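Local coordinates for hypothetical protein AQ_1575 (Aquifex aeolicus, PDB 1LFP), which probably binds DNA and acts as a transcriptional regulator, at residues S5-Q9 / F238-E242; R48-E54 / Y181-E185; A197-W201 / Q232-A236. All blocks are in the same frame, centred on the assembly; numbering follows the deposited sequence.

Contact 1 of 3, residues S5-Q9 / F238-E242; sequences SHWAQ and FEIPE
The ring of F238 presents its edge to two aromatic faces at once, those of the consecutive residues H6 and W7. This cluster rests on two edge-to-face pairs: the F238 centroid lies 5.4 Å from that of H6, with planes at 59°, and 5.2 Å from the five-membered ring of W7, with planes at 89°. Within the cluster the closest atoms are W7 CD1 and F238 CZ, 3.4 Å apart. Segment 5-9 is irregular; H6 has phi/psi of -48/91 and W7 takes a positive phi of 72°, a bend that lets both CA-to-CB bonds point toward 238-242. H6 CA and E239 CA are 7.1 Å apart. F238 (chi1 66°, p) and E239 end strand 231-239 of the mixed sheet, and helix 212-226 packs against both F238 and W7, so the N-terminal loop covers the place where this strand leaves the sheet. An imidazole suits position 6 because it offers a face to F238 and a donor at its rim: with chi1 at -88° (m), H6 NE2 gives a 2.7 Å hydrogen bond to I240 O. The apolar I240 CG1 lies 3.5 Å from H6 NE2. At the exposed margin, one water links the short hydroxyl of S5 with the longer E242 side chain, 2.9 Å from S5 OG and weakly donating to E242 OE1 at 3.4 Å.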
# COMPACT_ATOMS: atom_id res chain seq x y z
N SER A 5 -14.82 6.45 -0.26
CA SER A 5 -13.81 5.97 0.73
C SER A 5 -13.46 4.53 0.42
O SER A 5 -12.85 3.85 1.24
CB SER A 5 -14.38 6.05 2.15
OG SER A 5 -15.57 5.29 2.27
N HIS A 6 -13.83 4.07 -0.77
CA HIS A 6 -13.58 2.69 -1.17
C HIS A 6 -12.18 2.17 -0.93
O HIS A 6 -11.29 2.27 -1.77
CB HIS A 6 -14.03 2.45 -2.62
CG HIS A 6 -15.48 2.07 -2.72
ND1 HIS A 6 -16.08 1.73 -3.91
CD2 HIS A 6 -16.42 1.94 -1.76
CE1 HIS A 6 -17.34 1.41 -3.68
NE2 HIS A 6 -17.58 1.52 -2.39
N TRP A 7 -12.03 1.58 0.25
CA TRP A 7 -10.79 1.02 0.73
C TRP A 7 -9.74 2.05 1.11
O TRP A 7 -8.93 2.49 0.31
CB TRP A 7 -10.24 -0.03 -0.23
CG TRP A 7 -10.42 -1.38 0.38
CD1 TRP A 7 -11.54 -1.83 1.02
CD2 TRP A 7 -9.44 -2.41 0.54
NE1 TRP A 7 -11.31 -3.07 1.57
CE2 TRP A 7 -10.03 -3.45 1.29
CE3 TRP A 7 -8.11 -2.56 0.11
CZ2 TRP A 7 -9.34 -4.62 1.64
CZ3 TRP A 7 -7.42 -3.72 0.46
CH2 TRP A 7 -8.04 -4.73 1.21
N ALA A 8 -9.82 2.39 2.39
CA ALA A 8 -8.97 3.34 3.08
C ALA A 8 -9.33 2.96 4.51
O ALA A 8 -9.29 3.77 5.43
CB ALA A 8 -9.41 4.75 2.78
N GLN A 9 -9.70 1.68 4.67
CA GLN A 9 -10.13 1.13 5.94
C GLN A 9 -9.06 0.54 6.84
O GLN A 9 -8.66 -0.61 6.67
CB GLN A 9 -11.19 0.06 5.71
CG GLN A 9 -11.69 -0.57 7.00
CD GLN A 9 -12.66 -1.71 6.77
OE1 GLN A 9 -13.27 -2.22 7.70
NE2 GLN A 9 -12.80 -2.11 5.51
N PHE A 238 -13.30 -2.79 -7.03
CA PHE A 238 -14.71 -2.98 -6.70
C PHE A 238 -15.42 -1.68 -6.33
O PHE A 238 -14.81 -0.69 -5.95
CB PHE A 238 -14.88 -3.95 -5.53
CG PHE A 238 -14.32 -3.42 -4.22
CD1 PHE A 238 -14.91 -2.33 -3.56
CD2 PHE A 238 -13.18 -3.97 -3.68
CE1 PHE A 238 -14.35 -1.80 -2.39
CE2 PHE A 238 -12.60 -3.45 -2.51
CZ PHE A 238 -13.20 -2.35 -1.86
N GLU A 239 -16.74 -1.74 -6.42
CA GLU A 239 -17.59 -0.62 -6.05
C GLU A 239 -18.71 -1.25 -5.22
O GLU A 239 -19.58 -1.93 -5.77
CB GLU A 239 -18.16 0.06 -7.28
CG GLU A 239 -18.85 1.39 -7.01
CD GLU A 239 -17.93 2.42 -6.39
OE1 GLU A 239 -16.73 2.43 -6.73
OE2 GLU A 239 -18.41 3.22 -5.57
N ILE A 240 -18.66 -1.05 -3.90
CA ILE A 240 -19.65 -1.61 -2.96
C ILE A 240 -20.47 -0.53 -2.23
O ILE A 240 -19.93 0.46 -1.75
CB ILE A 240 -18.98 -2.52 -1.88
CG1 ILE A 240 -17.91 -1.74 -1.11
CG2 ILE A 240 -18.37 -3.74 -2.53
CD1 ILE A 240 -18.42 -0.93 0.05
N PRO A 241 -21.80 -0.72 -2.14
CA PRO A 241 -22.70 0.23 -1.47
C PRO A 241 -22.33 0.46 -0.01
O PRO A 241 -22.54 -0.42 0.82
CB PRO A 241 -24.08 -0.44 -1.61
CG PRO A 241 -23.96 -1.23 -2.87
CD PRO A 241 -22.57 -1.83 -2.74
N GLU A 242 -21.78 1.63 0.30
CA GLU A 242 -21.37 1.95 1.67
C GLU A 242 -21.73 0.85 2.67
O GLU A 242 -22.87 0.76 3.14
CB GLU A 242 -22.01 3.26 2.12
CG GLU A 242 -21.64 3.64 3.54
CD GLU A 242 -20.13 3.69 3.74
OE1 GLU A 242 -19.49 4.64 3.24
OE2 GLU A 242 -19.59 2.77 4.40
O HOH W 1 -16.52 4.21 4.79

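Contact 2 of 3, residues R48-E54 / Y181-E185; sequences RLRTAIE and YEVKE
Y181 (chi1 m) reaches to R48 and T51, its OH 3.3 Å from R48 CA and 3.4 Å from R48 CB, and its CE1 3.4 Å from T51 OG1. Both segments are helical, within helices 47-58 and 180-188; their axes approach to 12.2 Å and cross at 47°, with the R48 and Y181 CA atoms 8.3 Å apart. Such a gap needs long side chains from 181-185, met by the compact T51, whose hydroxyl hydrogen-bonds to P47 O. One turn beyond Y181, K184 stretches across with chi1 to chi3 all t and chi4 m, passing its CE 4.1 Å from T51 CG2. R48 is also extended, but its guanidinium heads elsewhere, to salt bridges with E31 and E84. The packing of the two helices joins the N-terminal helical region to the TACO1/YebC second and third domain region. K184 NZ forms a salt bridge with E54, donating to OE1 at 2.9 Å and weakly to OE2 at 3.2 Å; E188 offers a long, weak second ion pair, so the charge of this buried lysine is met chiefly by a carboxylate from the other helix.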
# COMPACT_ATOMS: atom_id res chain seq x y z
N ARG A 48 13.46 7.09 -1.92
CA ARG A 48 12.55 6.06 -1.40
C ARG A 48 12.99 5.60 -0.01
O ARG A 48 12.15 5.44 0.88
CB ARG A 48 12.46 4.87 -2.38
CG ARG A 48 11.43 3.81 -1.98
CD ARG A 48 11.34 2.74 -3.06
NE ARG A 48 10.50 1.63 -2.62
CZ ARG A 48 10.17 0.59 -3.37
NH1 ARG A 48 10.60 0.52 -4.61
NH2 ARG A 48 9.39 -0.36 -2.87
N LEU A 49 14.29 5.37 0.15
CA LEU A 49 14.85 4.94 1.43
C LEU A 49 14.66 6.01 2.49
O LEU A 49 14.33 5.72 3.64
CB LEU A 49 16.34 4.61 1.27
CG LEU A 49 17.01 4.21 2.58
CD1 LEU A 49 16.29 2.96 3.15
CD2 LEU A 49 18.49 3.92 2.32
N ARG A 50 14.84 7.26 2.09
CA ARG A 50 14.67 8.37 3.01
C ARG A 50 13.24 8.33 3.57
O ARG A 50 12.99 8.53 4.75
CB ARG A 50 14.91 9.67 2.24
CG ARG A 50 15.32 10.84 3.06
CD ARG A 50 16.79 11.16 2.80
NE ARG A 50 17.18 10.95 1.40
CZ ARG A 50 16.83 11.75 0.39
NH1 ARG A 50 16.08 12.82 0.62
NH2 ARG A 50 17.23 11.48 -0.84
N THR A 51 12.29 8.00 2.71
CA THR A 51 10.91 7.96 3.14
C THR A 51 10.56 6.74 3.97
O THR A 51 9.75 6.80 4.89
CB THR A 51 9.98 8.00 1.92
OG1 THR A 51 10.29 9.19 1.17
CG2 THR A 51 8.52 8.01 2.36
N ALA A 52 11.19 5.62 3.63
CA ALA A 52 10.94 4.38 4.37
C ALA A 52 11.49 4.52 5.77
O ALA A 52 10.90 4.05 6.74
CB ALA A 52 11.61 3.21 3.66
N ILE A 53 12.63 5.19 5.88
CA ILE A 53 13.24 5.40 7.19
C ILE A 53 12.34 6.28 8.04
O ILE A 53 12.11 6.01 9.21
CB ILE A 53 14.64 6.05 7.05
CG1 ILE A 53 15.62 5.00 6.52
CG2 ILE A 53 15.10 6.64 8.41
CD1 ILE A 53 17.03 5.52 6.31
N GLU A 54 11.80 7.34 7.43
CA GLU A 54 10.93 8.27 8.12
C GLU A 54 9.63 7.64 8.65
O GLU A 54 9.18 7.95 9.74
CB GLU A 54 10.62 9.42 7.16
CG GLU A 54 9.57 10.38 7.63
CD GLU A 54 9.06 11.23 6.47
OE1 GLU A 54 9.89 11.88 5.79
OE2 GLU A 54 7.83 11.24 6.23
N TYR A 181 7.52 12.30 -4.51
CA TYR A 181 8.29 12.91 -3.43
C TYR A 181 8.31 14.42 -3.51
O TYR A 181 8.46 15.11 -2.49
CB TYR A 181 9.71 12.33 -3.42
CG TYR A 181 9.70 10.83 -3.26
CD1 TYR A 181 9.10 10.23 -2.16
CD2 TYR A 181 10.27 10.01 -4.23
CE1 TYR A 181 9.07 8.84 -2.02
CE2 TYR A 181 10.26 8.65 -4.11
CZ TYR A 181 9.66 8.06 -3.01
OH TYR A 181 9.67 6.69 -2.93
N GLU A 182 8.09 14.93 -4.71
CA GLU A 182 8.08 16.37 -4.89
C GLU A 182 6.81 16.89 -4.28
O GLU A 182 6.81 17.93 -3.62
CB GLU A 182 8.14 16.72 -6.37
CG GLU A 182 8.34 18.19 -6.63
CD GLU A 182 8.35 18.50 -8.12
OE1 GLU A 182 9.33 18.14 -8.81
OE2 GLU A 182 7.36 19.10 -8.60
N VAL A 183 5.70 16.17 -4.50
CA VAL A 183 4.43 16.60 -3.93
C VAL A 183 4.45 16.46 -2.40
O VAL A 183 4.00 17.34 -1.68
CB VAL A 183 3.28 15.77 -4.54
CG1 VAL A 183 2.00 15.95 -3.75
CG2 VAL A 183 3.09 16.22 -5.99
N LYS A 184 5.00 15.35 -1.91
CA LYS A 184 5.09 15.10 -0.49
C LYS A 184 5.82 16.27 0.17
O LYS A 184 5.35 16.84 1.17
CB LYS A 184 5.90 13.82 -0.22
CG LYS A 184 6.18 13.56 1.27
CD LYS A 184 6.95 12.22 1.39
CE LYS A 184 7.24 11.88 2.82
NZ LYS A 184 8.42 12.60 3.36
N GLU A 185 6.96 16.63 -0.43
CA GLU A 185 7.81 17.72 0.07
C GLU A 185 7.04 19.04 0.12
O GLU A 185 7.04 19.77 1.12
CB GLU A 185 9.03 17.87 -0.84
CG GLU A 185 10.17 18.62 -0.21
CD GLU A 185 11.35 17.71 0.11
OE1 GLU A 185 12.00 17.22 -0.85
OE2 GLU A 185 11.62 17.48 1.31

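Contact 3 of 3, residues A197-W201 / Q232-A236; sequences AQITW and QQVIA
Two different sheets meet here: strand 196-203, outermost in the four-stranded antiparallel sheet, lies over strand 231-239 of the mixed sheet, which carries a classic beta bulge where Q232 and Q233 both face L100. The axes of 197-201 and 233-236 approach to 7.9 Å and cross at -35°, and the CA atoms pair T200 with Q233 (7.8 Å) and W201 with I235 (6.9 Å). The backbones pair within their own sheets, Q198 and T200 with strand 134-143 and I235 with M98, so side chains fill the gap. Q198 (chi1 p) points toward 232-236, its NE2 3.4 Å from Q233 CD; a water lies 3.3 Å from Q198 OE1 and 3.1 Å from Q232 O. At I199 the backbone carbonyl faces the end of the long Q233 side chain (chi1 m, chi2 t), while the I199 side chain leads away. T200 points toward the other strand, its small beta-branched side chain fitting between Q233 and I235, with OG1 3.7 Å from I235 CG1. W201 sends its indole away to M98, L100 and F134, but its CB packs 3.9 Å from I235 CD1, and W201 O sits 3.2 Å from I235 CG2.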
# COMPACT_ATOMS: atom_id res chain seq x y z
N ALA A 197 3.53 7.75 2.05
CA ALA A 197 3.86 8.22 0.71
C ALA A 197 4.48 7.04 -0.04
O ALA A 197 5.59 6.61 0.26
CB ALA A 197 4.85 9.40 0.77
N GLN A 198 3.79 6.53 -1.04
CA GLN A 198 4.33 5.38 -1.75
C GLN A 198 3.74 5.30 -3.15
O GLN A 198 2.75 5.95 -3.46
CB GLN A 198 3.97 4.08 -0.99
CG GLN A 198 2.45 3.94 -0.75
CD GLN A 198 2.06 2.72 0.11
OE1 GLN A 198 2.90 2.13 0.79
NE2 GLN A 198 0.79 2.36 0.07
N ILE A 199 4.33 4.44 -3.98
CA ILE A 199 3.82 4.23 -5.32
C ILE A 199 2.79 3.12 -5.21
O ILE A 199 3.04 2.08 -4.57
CB ILE A 199 4.98 3.78 -6.26
CG1 ILE A 199 5.93 4.95 -6.49
CG2 ILE A 199 4.41 3.21 -7.56
CD1 ILE A 199 5.34 6.11 -7.24
N THR A 200 1.62 3.33 -5.82
CA THR A 200 0.57 2.31 -5.81
C THR A 200 -0.07 2.25 -7.20
O THR A 200 0.42 2.86 -8.16
CB THR A 200 -0.51 2.64 -4.75
OG1 THR A 200 -1.39 1.52 -4.60
CG2 THR A 200 -1.31 3.87 -5.12
N TRP A 201 -1.15 1.48 -7.32
CA TRP A 201 -1.86 1.38 -8.61
C TRP A 201 -3.29 1.81 -8.31
O TRP A 201 -3.79 1.50 -7.25
CB TRP A 201 -1.85 -0.06 -9.11
CG TRP A 201 -0.54 -0.48 -9.57
CD1 TRP A 201 0.54 -0.75 -8.78
CD2 TRP A 201 -0.10 -0.62 -10.93
NE1 TRP A 201 1.64 -1.04 -9.58
CE2 TRP A 201 1.26 -0.97 -10.89
CE3 TRP A 201 -0.73 -0.48 -12.18
CZ2 TRP A 201 2.01 -1.19 -12.07
CZ3 TRP A 201 0.00 -0.70 -13.35
CH2 TRP A 201 1.36 -1.06 -13.28
N GLN A 232 2.57 -6.30 0.62
CA GLN A 232 2.74 -4.89 1.01
C GLN A 232 1.47 -4.10 0.71
O GLN A 232 1.03 -3.26 1.51
CB GLN A 232 3.87 -4.19 0.22
CG GLN A 232 5.30 -4.65 0.51
CD GLN A 232 5.91 -4.03 1.77
OE1 GLN A 232 5.90 -2.80 1.98
NE2 GLN A 232 6.46 -4.88 2.60
N GLN A 233 0.90 -4.34 -0.46
CA GLN A 233 -0.29 -3.62 -0.85
C GLN A 233 -1.26 -4.45 -1.62
O GLN A 233 -0.89 -5.27 -2.43
CB GLN A 233 0.05 -2.45 -1.76
CG GLN A 233 0.89 -1.31 -1.15
CD GLN A 233 1.05 -0.17 -2.14
OE1 GLN A 233 2.16 0.22 -2.52
NE2 GLN A 233 -0.08 0.35 -2.59
N VAL A 234 -2.54 -4.21 -1.40
CA VAL A 234 -3.56 -4.94 -2.16
C VAL A 234 -4.48 -3.84 -2.73
O VAL A 234 -4.91 -2.97 -1.99
CB VAL A 234 -4.42 -5.80 -1.26
CG1 VAL A 234 -5.53 -6.40 -2.08
CG2 VAL A 234 -3.58 -6.92 -0.62
N ILE A 235 -4.74 -3.88 -4.03
CA ILE A 235 -5.58 -2.90 -4.72
C ILE A 235 -6.66 -3.60 -5.52
O ILE A 235 -6.40 -4.59 -6.19
CB ILE A 235 -4.78 -2.01 -5.71
CG1 ILE A 235 -3.50 -1.48 -5.03
CG2 ILE A 235 -5.64 -0.80 -6.13
CD1 ILE A 235 -2.20 -1.98 -5.69
N ALA A 236 -7.89 -3.12 -5.41
CA ALA A 236 -8.98 -3.74 -6.17
C ALA A 236 -9.85 -2.66 -6.77
O ALA A 236 -9.81 -1.49 -6.32
CB ALA A 236 -9.80 -4.66 -5.27
O HOH W 2 3.01 -0.95 1.90

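The centre of contact 3 lies about 3 Å from that of the chain, the centres of contacts 1 and 2 about 15 Å from it, on opposite sides, with the nearest atoms of these two about 17 Å apart. Contact 2 is partly buried; contacts 1 and 3 are surface contacts, the latter despite its central position. Contacts 1 and 3 share strand 231-239 and touch where W7 CZ3 meets V234 O at 3.6 Å. Contact 2 reaches contact 3 through K184 CD and A197 CB, 3.6 Å apart, helix 180-188 and strand 196-203 being consecutive in the chain. The chemistry shifts accordingly: aromatic rings at the strand's end, a salt bridge between helices, and mixed amide and aliphatic packing between sheets.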